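Local atomic coordinates of Myo-inositol 2-dehydrogenase (Thermotoga maritima, PDB entry 3EZY), a protein that catalyses the NAD(+)-dependent oxidation of myo-inositol to scyllo-inosose and probably serves in a pathway of myo-inositol degradation. Residues K88-C93 / A114-F119; L80-A85 / I108-K113; R256-V261 / R269-L274. All blocks are in the same frame, centred on the assembly; numbering follows the deposited sequence. Where two conformers were deposited one is given.

Contacts 1 and 2 are neighbouring layers of the NAD-binding Rossmann domain, their centres 7 Å apart, and their segments alternate along the chain. Helix 77-86 of contact 2 leads into strand 90-94 of contact 1, with Lys89 N 2.9 Å from Cys84 O, probably a hydrogen bond, and Leu118 of the sheet packs under Thr111. Phe92 of contact 1 lies near, without touching, the glycine-rich turn of Gly9, Gly11 and Gly14, consistent with the dinucleotide-binding loop of this fold. Contact 3 stands apart, about 41 Å from contact 1 and 45 Å from contact 2 between centres, in a hairpin that meets other subunits of the tetramer.

Contact 1 (K88-C93 / A114-F119); sequences KKHVFC and ADVILF
The ring of Phe92 overlaps part of the ring of Phe119, CD1 of Phe92 lying 3.4 Å from CD2 of Phe119, with their planes turned 33° apart. Phe92 pairs with Phe119 in the parallel register, which puts both on one face of the sheet; CG is anti to the backbone N in each (chi1 166° in Phe92, -170° in Phe119). The ring of His17 meets Phe92 edge-to-face.

On the other face Val91 and Leu118 lie side by side and point the same way, with CG1 of Val91 4.0 Å from CD1 of Leu118. Val91 binds both neighbours of Leu118: its N donates to Ile117 O at 2.9 Å, and its O takes the N-H of Phe119. Cys93 N then donates to Phe119 O at 2.9 Å, continuing the parallel pairing.

Ahead of these bonds a side chain replaces a backbone carbonyl. His90 ND1 accepts the N-H of Ile117 at 3.1 Å in a nearly straight bond, the donor lying in the ring plane, so a neutral ring would probably carry its proton on NE2. The methylene CG1 of Ile117 sits 3.7 Å from the same ND1, and Val296 of helix 277-298 touches both residues. An alanine at His90 would probably leave Ile117 N without its mate and open a gap beside CG1 of Ile117.

Further back, Val116 points toward segment 88-93, Val116 CG1 lying 3.6 Å from Lys88 C. Lys88 and Asp115 each follow a helix closed by a Schellman motif. The two strands belong to the beta-alpha-beta unit 90-94, 101-114, 118-121 and are neighbours in the Rossmann sheet, 118-121 being the outermost strand on that side within this chain.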
loop_
_atom_site.group_PDB
_atom_site.type_symbol
_atom_site.label_atom_id
_atom_site.label_comp_id
_atom_site.label_asym_id
_atom_site.label_seq_id
_atom_site.Cartn_x
_atom_site.Cartn_y
_atom_site.Cartn_z
ATOM N N LYS A 88 -29.801 11.686 41.071
ATOM C CA LYS A 88 -30.267 10.487 40.361
ATOM C C LYS A 88 -30.314 10.688 38.846
ATOM O O LYS A 88 -31.292 10.298 38.168
ATOM C CB LYS A 88 -31.613 9.977 40.903
ATOM C CG LYS A 88 -32.060 8.599 40.355
ATOM C CD LYS A 88 -33.260 8.045 41.165
ATOM C CE LYS A 88 -33.875 6.761 40.561
ATOM N NZ LYS A 88 -34.795 7.020 39.385
ATOM N N LYS A 89 -29.231 11.269 38.305
ATOM C CA LYS A 89 -29.080 11.471 36.841
ATOM C C LYS A 89 -27.952 10.610 36.262
ATOM O O LYS A 89 -26.828 10.675 36.754
ATOM C CB LYS A 89 -28.715 12.940 36.534
ATOM C CG LYS A 89 -29.767 13.972 37.034
ATOM C CD LYS A 89 -31.195 13.517 36.643
ATOM C CE LYS A 89 -32.254 14.462 37.225
ATOM N NZ LYS A 89 -32.060 15.866 36.756
ATOM N N HIS A 90 -28.219 9.879 35.182
ATOM C CA HIS A 90 -27.181 9.100 34.497
ATOM C C HIS A 90 -26.071 10.011 33.989
ATOM O O HIS A 90 -26.354 11.111 33.529
ATOM C CB HIS A 90 -27.805 8.352 33.339
ATOM C CG HIS A 90 -28.783 7.315 33.780
ATOM N ND1 HIS A 90 -28.428 6.261 34.597
ATOM C CD2 HIS A 90 -30.108 7.177 33.533
ATOM C CE1 HIS A 90 -29.492 5.506 34.814
ATOM N NE2 HIS A 90 -30.522 6.038 34.179
ATOM N N VAL A 91 -24.811 9.597 34.111
ATOM C CA VAL A 91 -23.727 10.544 33.866
ATOM C C VAL A 91 -22.618 9.998 32.958
ATOM O O VAL A 91 -22.122 8.864 33.153
ATOM C CB VAL A 91 -23.145 11.188 35.210
ATOM C CG1 VAL A 91 -22.722 10.153 36.205
ATOM C CG2 VAL A 91 -21.966 12.122 34.915
ATOM N N PHE A 92 -22.263 10.796 31.941
ATOM C CA PHE A 92 -21.094 10.519 31.092
ATOM C C PHE A 92 -20.054 11.547 31.484
ATOM O O PHE A 92 -20.382 12.745 31.614
ATOM C CB PHE A 92 -21.493 10.647 29.611
ATOM C CG PHE A 92 -20.327 10.706 28.632
ATOM C CD1 PHE A 92 -19.944 9.575 27.910
ATOM C CD2 PHE A 92 -19.629 11.901 28.425
ATOM C CE1 PHE A 92 -18.838 9.632 26.995
ATOM C CE2 PHE A 92 -18.565 11.980 27.511
ATOM C CZ PHE A 92 -18.159 10.832 26.801
ATOM N N CYS A 93 -18.814 11.103 31.730
ATOM C CA CYS A 93 -17.735 12.014 32.091
ATOM C C CYS A 93 -16.574 11.917 31.097
ATOM O O CYS A 93 -15.989 10.836 30.900
ATOM C CB CYS A 93 -17.215 11.706 33.517
ATOM S SG CYS A 93 -16.081 12.933 34.192
ATOM N N ALA A 114 -26.434 5.507 44.038
ATOM C CA ALA A 114 -27.631 6.097 43.414
ATOM C C ALA A 114 -28.236 5.209 42.324
ATOM O O ALA A 114 -29.303 5.489 41.807
ATOM C CB ALA A 114 -27.334 7.513 42.840
ATOM N N ASP A 115 -27.541 4.145 41.960
ATOM C CA ASP A 115 -27.981 3.279 40.888
ATOM C C ASP A 115 -28.098 4.020 39.555
ATOM O O ASP A 115 -29.084 3.806 38.835
ATOM C CB ASP A 115 -29.335 2.636 41.217
ATOM C CG ASP A 115 -29.634 1.439 40.318
ATOM O OD1 ASP A 115 -28.686 0.648 40.095
ATOM O OD2 ASP A 115 -30.790 1.280 39.850
ATOM N N VAL A 116 -27.140 4.895 39.229
ATOM C CA VAL A 116 -27.143 5.532 37.888
ATOM C C VAL A 116 -25.845 5.149 37.191
ATOM O O VAL A 116 -24.855 4.865 37.869
ATOM C CB VAL A 116 -27.186 7.075 37.961
ATOM C CG1 VAL A 116 -28.506 7.568 38.625
ATOM C CG2 VAL A 116 -25.982 7.584 38.699
ATOM N N ILE A 117 -25.861 5.171 35.857
ATOM C CA ILE A 117 -24.700 4.895 35.004
ATOM C C ILE A 117 -23.605 5.931 35.196
ATOM O O ILE A 117 -23.876 7.127 35.254
ATOM C CB ILE A 117 -25.149 4.928 33.513
ATOM C CG1 ILE A 117 -26.071 3.764 33.223
ATOM C CG2 ILE A 117 -24.007 4.886 32.557
ATOM C CD1 ILE A 117 -26.729 3.908 31.851
ATOM N N LEU A 118 -22.371 5.444 35.278
ATOM C CA LEU A 118 -21.170 6.257 35.142
ATOM C C LEU A 118 -20.392 5.735 33.918
ATOM O O LEU A 118 -19.879 4.627 33.936
ATOM C CB LEU A 118 -20.284 6.207 36.395
ATOM C CG LEU A 118 -18.923 6.940 36.275
ATOM C CD1 LEU A 118 -19.116 8.381 35.759
ATOM C CD2 LEU A 118 -18.167 6.950 37.621
ATOM N N PHE A 119 -20.355 6.526 32.859
ATOM C CA PHE A 119 -19.722 6.138 31.578
ATOM C C PHE A 119 -18.473 7.012 31.418
ATOM O O PHE A 119 -18.564 8.224 31.494
ATOM C CB PHE A 119 -20.710 6.447 30.441
ATOM C CG PHE A 119 -20.315 5.888 29.068
ATOM C CD1 PHE A 119 -21.110 4.924 28.456
ATOM C CD2 PHE A 119 -19.184 6.345 28.408
ATOM C CE1 PHE A 119 -20.803 4.414 27.193
ATOM C CE2 PHE A 119 -18.847 5.825 27.141
ATOM C CZ PHE A 119 -19.669 4.854 26.551
#

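Contact 2 (L80-A85 / I108-K113); sequences LVIACA and IEETKK
Ala85 is pressed against the backbone of the opposite helix, its CB 3.4 Å from the carbonyl O of Glu110 and 3.7 Å from CA of Thr111. With only a methyl to accommodate, the CA atoms of Ala85 and Thr111 come within 4.8 Å of each other. The two helical segments run nearly parallel, 16° apart, with axes approaching to 8.5 Å.

One turn earlier the tight side continues with Val81, whose CG1 lies 3.9 Å from CG2 of Thr111, the two side chains crossing obliquely. Thr111 OG1 occupies the position between backbone N and carbonyl carbon (chi1 48°), where it hydrogen-bonds to Met107 O in its own helix, leaving the CG2 methyl to meet Val81 and Ala85. Beneath this pair Val91 of strand 90-94 touches both Val81 and Thr111, so this side is closed by the sheet.

Toward the outer side, away from the sheet, Ile82 is partly exposed and the contact is carbon on carbon, CG2 of Ile82 to CG of Glu110 at 3.9 Å, without the close backbone approach made at Ala85. The Glu110 chain is bent at chi2 (-80°), which turns CD aside from the straight extension of the chain. Its carboxylate is engaged by charge: OE2 forms a salt bridge with Arg106, while Lys113 NZ stands at a long 3.9 Å from OE2 and Lys86 makes a weak ion pair with OE1. These positive neighbours would probably favour the charged form of Glu110.

No salt bridge spans the two segments; the join is carbon packing. Side-by-side helices, each following a strand and lying on the same face of a parallel sheet, are what successive beta-alpha-beta crossovers produce in a Rossmann fold.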
loop_
_atom_site.group_PDB
_atom_site.type_symbol
_atom_site.label_atom_id
_atom_site.label_comp_id
_atom_site.label_asym_id
_atom_site.label_seq_id
_atom_site.Cartn_x
_atom_site.Cartn_y
_atom_site.Cartn_z
ATOM N N LEU A 80 -19.099 17.421 40.090
ATOM C CA LEU A 80 -20.235 17.331 39.216
ATOM C C LEU A 80 -20.772 15.936 39.098
ATOM O O LEU A 80 -21.986 15.754 39.092
ATOM C CB LEU A 80 -19.915 17.884 37.820
ATOM C CG LEU A 80 -19.593 19.391 37.892
ATOM C CD1 LEU A 80 -19.091 19.916 36.551
ATOM C CD2 LEU A 80 -20.877 20.130 38.391
ATOM N N VAL A 81 -19.898 14.938 38.970
ATOM C CA VAL A 81 -20.404 13.562 38.819
ATOM C C VAL A 81 -21.095 13.101 40.133
ATOM O O VAL A 81 -22.106 12.400 40.108
ATOM C CB VAL A 81 -19.267 12.593 38.434
ATOM C CG1 VAL A 81 -19.707 11.108 38.706
ATOM C CG2 VAL A 81 -18.873 12.784 36.960
ATOM N N ILE A 82 -20.532 13.467 41.277
ATOM C CA ILE A 82 -21.199 13.077 42.546
ATOM C C ILE A 82 -22.562 13.777 42.713
ATOM O O ILE A 82 -23.544 13.173 43.156
ATOM C CB ILE A 82 -20.281 13.308 43.772
ATOM C CG1 ILE A 82 -19.069 12.384 43.680
ATOM C CG2 ILE A 82 -21.085 13.087 45.109
ATOM C CD1 ILE A 82 -17.990 12.687 44.656
ATOM N N ALA A 83 -22.617 15.038 42.311
ATOM C CA ALA A 83 -23.851 15.798 42.216
ATOM C C ALA A 83 -24.878 15.146 41.268
ATOM O O ALA A 83 -26.079 15.091 41.581
ATOM C CB ALA A 83 -23.529 17.256 41.749
ATOM N N CYS A 84 -24.458 14.628 40.109
ATOM C CA CYS A 84 -25.425 13.852 39.305
ATOM C C CYS A 84 -25.953 12.636 40.084
ATOM O O CYS A 84 -27.129 12.285 39.968
ATOM C CB CYS A 84 -24.829 13.356 37.971
ATOM S SG CYS A 84 -24.317 14.657 36.849
ATOM N N ALA A 85 -25.095 11.928 40.805
ATOM C CA ALA A 85 -25.592 10.727 41.505
ATOM C C ALA A 85 -26.647 11.128 42.574
ATOM O O ALA A 85 -27.708 10.518 42.677
ATOM C CB ALA A 85 -24.445 9.944 42.146
ATOM N N ILE A 108 -17.261 6.512 41.657
ATOM C CA ILE A 108 -17.790 5.170 41.473
ATOM C C ILE A 108 -18.735 4.742 42.613
ATOM O O ILE A 108 -19.828 4.265 42.359
ATOM C CB ILE A 108 -16.629 4.162 41.368
ATOM C CG1 ILE A 108 -15.846 4.355 40.053
ATOM C CG2 ILE A 108 -17.132 2.734 41.535
ATOM C CD1 ILE A 108 -14.461 3.666 40.048
ATOM N N GLU A 109 -18.326 4.928 43.872
ATOM C CA GLU A 109 -19.228 4.651 45.024
ATOM C C GLU A 109 -20.601 5.342 44.971
ATOM O O GLU A 109 -21.639 4.717 45.136
ATOM C CB GLU A 109 -18.565 5.129 46.307
ATOM C CG GLU A 109 -18.742 4.202 47.493
ATOM C CD GLU A 109 -17.420 3.479 47.843
ATOM O OE1 GLU A 109 -16.348 4.011 47.436
ATOM O OE2 GLU A 109 -17.460 2.406 48.527
ATOM N N GLU A 110 -20.598 6.655 44.768
ATOM C CA GLU A 110 -21.864 7.434 44.755
ATOM C C GLU A 110 -22.793 7.112 43.593
ATOM O O GLU A 110 -24.019 6.977 43.769
ATOM C CB GLU A 110 -21.570 8.928 44.807
ATOM C CG GLU A 110 -20.701 9.282 45.986
ATOM C CD GLU A 110 -21.527 9.368 47.268
ATOM O OE1 GLU A 110 -22.686 9.795 47.169
ATOM O OE2 GLU A 110 -21.027 8.985 48.350
ATOM N N THR A 111 -22.241 6.956 42.402
ATOM C CA THR A 111 -23.099 6.605 41.289
ATOM C C THR A 111 -23.676 5.211 41.527
ATOM O O THR A 111 -24.849 4.964 41.245
ATOM C CB THR A 111 -22.357 6.682 39.902
ATOM O OG1 THR A 111 -21.111 6.004 39.982
ATOM C CG2 THR A 111 -22.067 8.147 39.514
ATOM N N LYS A 112 -22.859 4.292 42.043
ATOM C CA LYS A 112 -23.344 2.931 42.309
ATOM C C LYS A 112 -24.435 2.959 43.377
ATOM O O LYS A 112 -25.471 2.334 43.232
ATOM C CB LYS A 112 -22.188 2.021 42.741
ATOM C CG LYS A 112 -22.600 0.563 42.951
ATOM C CD LYS A 112 -21.405 -0.280 43.407
ATOM C CE LYS A 112 -21.762 -1.771 43.436
ATOM N NZ LYS A 112 -22.277 -2.260 44.761
ATOM N N LYS A 113 -24.207 3.728 44.443
ATOM C CA LYS A 113 -25.228 3.925 45.469
ATOM C C LYS A 113 -26.518 4.435 44.831
ATOM O O LYS A 113 -27.577 3.871 45.064
ATOM C CB LYS A 113 -24.756 4.941 46.512
ATOM C CG LYS A 113 -25.319 4.725 47.903
ATOM C CD LYS A 113 -24.206 4.257 48.851
ATOM C CE LYS A 113 -23.256 5.418 49.187
ATOM N NZ LYS A 113 -24.034 6.675 49.439
#

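Contact 3 (R256-V261 / R269-L274); sequences RETTVV and RGSRYL
Arg256 and Tyr273 lie side by side and point the same way, the guanidinium and ring planes turned 42° from each other. Arg256 CZ is 4.3 Å from the centroid of the Tyr273 ring, an off-centre cation-pi contact, and NE approaches the ring atom CE1 of Tyr273 to 3.3 Å. A bend at chi2 (-64°) turns CD of Arg256 in beside the ring, 3.6 Å from Tyr273 CD1. The polar ends of both side chains then meet Asp268 of the third subunit: Arg256 NH2 by a salt bridge and Tyr273 OH by a hydrogen bond. Arg256 NH2 also forms a salt bridge with Asp253 of its own chain.

Glu257 and Arg272 cross rather than run together, carboxylate and guanidinium planes 49° apart. Their salt bridge is long, Glu257 OE2 to Arg272 NH2 at 3.8 Å, and the stronger partner of Arg272 is Glu279. Their backbones are joined more firmly, Glu257 N donating to Arg272 O at 2.9 Å, with the donor almost in line with the carbonyl.

The segments form the base of a beta hairpin, strands 260-264 and 267-270, and the loops leading into and out of it; Val260 and Val261 pair antiparallel with a strand of the second subunit. Short of the hairpin the two segments part, and water 2 fills the place of a direct bond: it donates to Thr258 O and to Val260 O and accepts from Ser271 N, the last at 2.8 Å. Water 1 lies in the plane of the Arg256 guanidinium, at its edge, where NE donates to it only weakly; it also donates to Ser271 O, so it links Arg256 to segment 269-274.

Between these two water-bridged places, Ser271 CB points toward segment 256-261. In the conformer given, Ser271 OG is anti to its own backbone N and lies 3.3 Å from CB of Glu257, close beside Thr258 CB.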
loop_
_atom_site.group_PDB
_atom_site.type_symbol
_atom_site.label_atom_id
_atom_site.label_comp_id
_atom_site.label_asym_id
_atom_site.label_seq_id
_atom_site.Cartn_x
_atom_site.Cartn_y
_atom_site.Cartn_z
ATOM N N ARG A 256 -5.968 8.646 5.773
ATOM C CA ARG A 256 -5.460 9.742 4.979
ATOM C C ARG A 256 -6.663 10.544 4.474
ATOM O O ARG A 256 -7.791 10.047 4.397
ATOM C CB ARG A 256 -4.659 9.286 3.725
ATOM C CG ARG A 256 -3.673 8.112 3.839
ATOM C CD ARG A 256 -2.557 8.419 4.762
ATOM N NE ARG A 256 -1.494 7.406 4.774
ATOM C CZ ARG A 256 -1.477 6.327 5.552
ATOM N NH1 ARG A 256 -2.499 6.081 6.353
ATOM N NH2 ARG A 256 -0.442 5.503 5.539
ATOM N N GLU A 257 -6.406 11.773 4.081
ATOM C CA GLU A 257 -7.485 12.644 3.618
ATOM C C GLU A 257 -8.169 12.049 2.386
ATOM O O GLU A 257 -9.360 12.185 2.212
ATOM C CB GLU A 257 -6.912 14.014 3.242
ATOM C CG GLU A 257 -8.008 15.017 2.795
ATOM C CD GLU A 257 -7.452 16.271 2.080
ATOM O OE1 GLU A 257 -6.433 16.188 1.321
ATOM O OE2 GLU A 257 -8.096 17.335 2.247
ATOM N N THR A 258 -7.408 11.380 1.525
ATOM C CA THR A 258 -7.968 11.034 0.248
ATOM C C THR A 258 -7.344 9.689 -0.235
ATOM O O THR A 258 -6.365 9.248 0.328
ATOM C CB THR A 258 -7.590 12.203 -0.624
ATOM O OG1 THR A 258 -8.718 13.073 -0.920
ATOM C CG2 THR A 258 -6.754 11.836 -1.713
ATOM N N THR A 259 -7.928 9.053 -1.259
ATOM C CA THR A 259 -7.348 7.855 -1.852
ATOM C C THR A 259 -6.404 8.168 -3.023
ATOM O O THR A 259 -5.976 7.264 -3.734
ATOM C CB THR A 259 -8.392 6.830 -2.332
ATOM O OG1 THR A 259 -9.105 7.350 -3.466
ATOM C CG2 THR A 259 -9.333 6.424 -1.202
ATOM N N VAL A 260 -6.036 9.428 -3.189
ATOM C CA VAL A 260 -5.231 9.844 -4.340
ATOM C C VAL A 260 -3.750 9.637 -4.128
ATOM O O VAL A 260 -3.213 9.885 -3.021
ATOM C CB VAL A 260 -5.509 11.371 -4.690
ATOM C CG1 VAL A 260 -4.728 11.828 -5.925
ATOM C CG2 VAL A 260 -6.999 11.606 -4.929
ATOM N N VAL A 261 -3.082 9.208 -5.202
ATOM C CA VAL A 261 -1.669 8.933 -5.181
ATOM C C VAL A 261 -1.025 9.587 -6.405
ATOM O O VAL A 261 -1.415 9.312 -7.546
ATOM C CB VAL A 261 -1.376 7.387 -5.217
ATOM C CG1 VAL A 261 0.158 7.143 -5.272
ATOM C CG2 VAL A 261 -2.010 6.661 -3.975
ATOM N N ARG A 269 3.564 9.356 -4.089
ATOM C CA ARG A 269 3.232 10.256 -2.978
ATOM C C ARG A 269 1.755 10.155 -2.656
ATOM O O ARG A 269 0.898 10.433 -3.502
ATOM C CB ARG A 269 3.537 11.722 -3.348
ATOM C CG ARG A 269 4.986 11.916 -3.830
ATOM C CD ARG A 269 5.311 13.391 -4.099
ATOM N NE ARG A 269 5.307 14.110 -2.841
ATOM C CZ ARG A 269 5.622 15.396 -2.711
ATOM N NH1 ARG A 269 5.965 16.102 -3.795
ATOM N NH2 ARG A 269 5.581 15.967 -1.499
ATOM N N GLY A 270 1.468 9.767 -1.423
ATOM C CA GLY A 270 0.083 9.631 -0.942
ATOM C C GLY A 270 -0.457 10.921 -0.358
ATOM O O GLY A 270 0.278 11.882 -0.228
ATOM N N SER A 271 -1.745 10.939 0.006
ATOM C CA SER A 271 -2.400 12.098 0.612
ATOM C C SER A 271 -1.905 12.373 2.038
ATOM O O SER A 271 -1.398 11.471 2.705
ATOM C CB SER A 271 -3.902 11.821 0.647
ATOM O OG SER A 271 -4.597 12.953 1.080
ATOM N N ARG A 272 -2.066 13.607 2.518
ATOM C CA ARG A 272 -1.723 13.931 3.898
ATOM C C ARG A 272 -2.537 13.075 4.909
ATOM O O ARG A 272 -3.663 12.667 4.658
ATOM C CB ARG A 272 -1.980 15.439 4.157
ATOM C CG ARG A 272 -3.477 15.820 4.144
ATOM C CD ARG A 272 -3.729 17.210 4.797
ATOM N NE ARG A 272 -5.150 17.573 4.921
ATOM C CZ ARG A 272 -5.930 17.332 5.979
ATOM N NH1 ARG A 272 -5.477 16.692 7.060
ATOM N NH2 ARG A 272 -7.199 17.738 5.954
ATOM N N TYR A 273 -1.959 12.845 6.076
ATOM C CA TYR A 273 -2.649 12.188 7.193
ATOM C C TYR A 273 -3.654 13.161 7.757
ATOM O O TYR A 273 -3.500 14.385 7.599
ATOM C CB TYR A 273 -1.633 11.856 8.314
ATOM C CG TYR A 273 -0.688 10.709 8.009
ATOM C CD1 TYR A 273 -0.274 10.432 6.705
ATOM C CD2 TYR A 273 -0.202 9.902 9.038
ATOM C CE1 TYR A 273 0.568 9.366 6.445
ATOM C CE2 TYR A 273 0.629 8.855 8.800
ATOM C CZ TYR A 273 1.019 8.567 7.517
ATOM O OH TYR A 273 1.873 7.500 7.311
ATOM N N LEU A 274 -4.670 12.634 8.438
ATOM C CA LEU A 274 -5.569 13.494 9.204
ATOM C C LEU A 274 -4.783 14.284 10.249
ATOM O O LEU A 274 -3.821 13.791 10.865
ATOM C CB LEU A 274 -6.652 12.708 9.896
ATOM C CG LEU A 274 -7.519 11.955 8.948
ATOM C CD1 LEU A 274 -8.630 11.253 9.765
ATOM C CD2 LEU A 274 -8.055 12.854 7.847
HETATM O O HOH W 1 -0.067 9.312 2.685
HETATM O O HOH W 2 -3.500 8.798 -0.626
#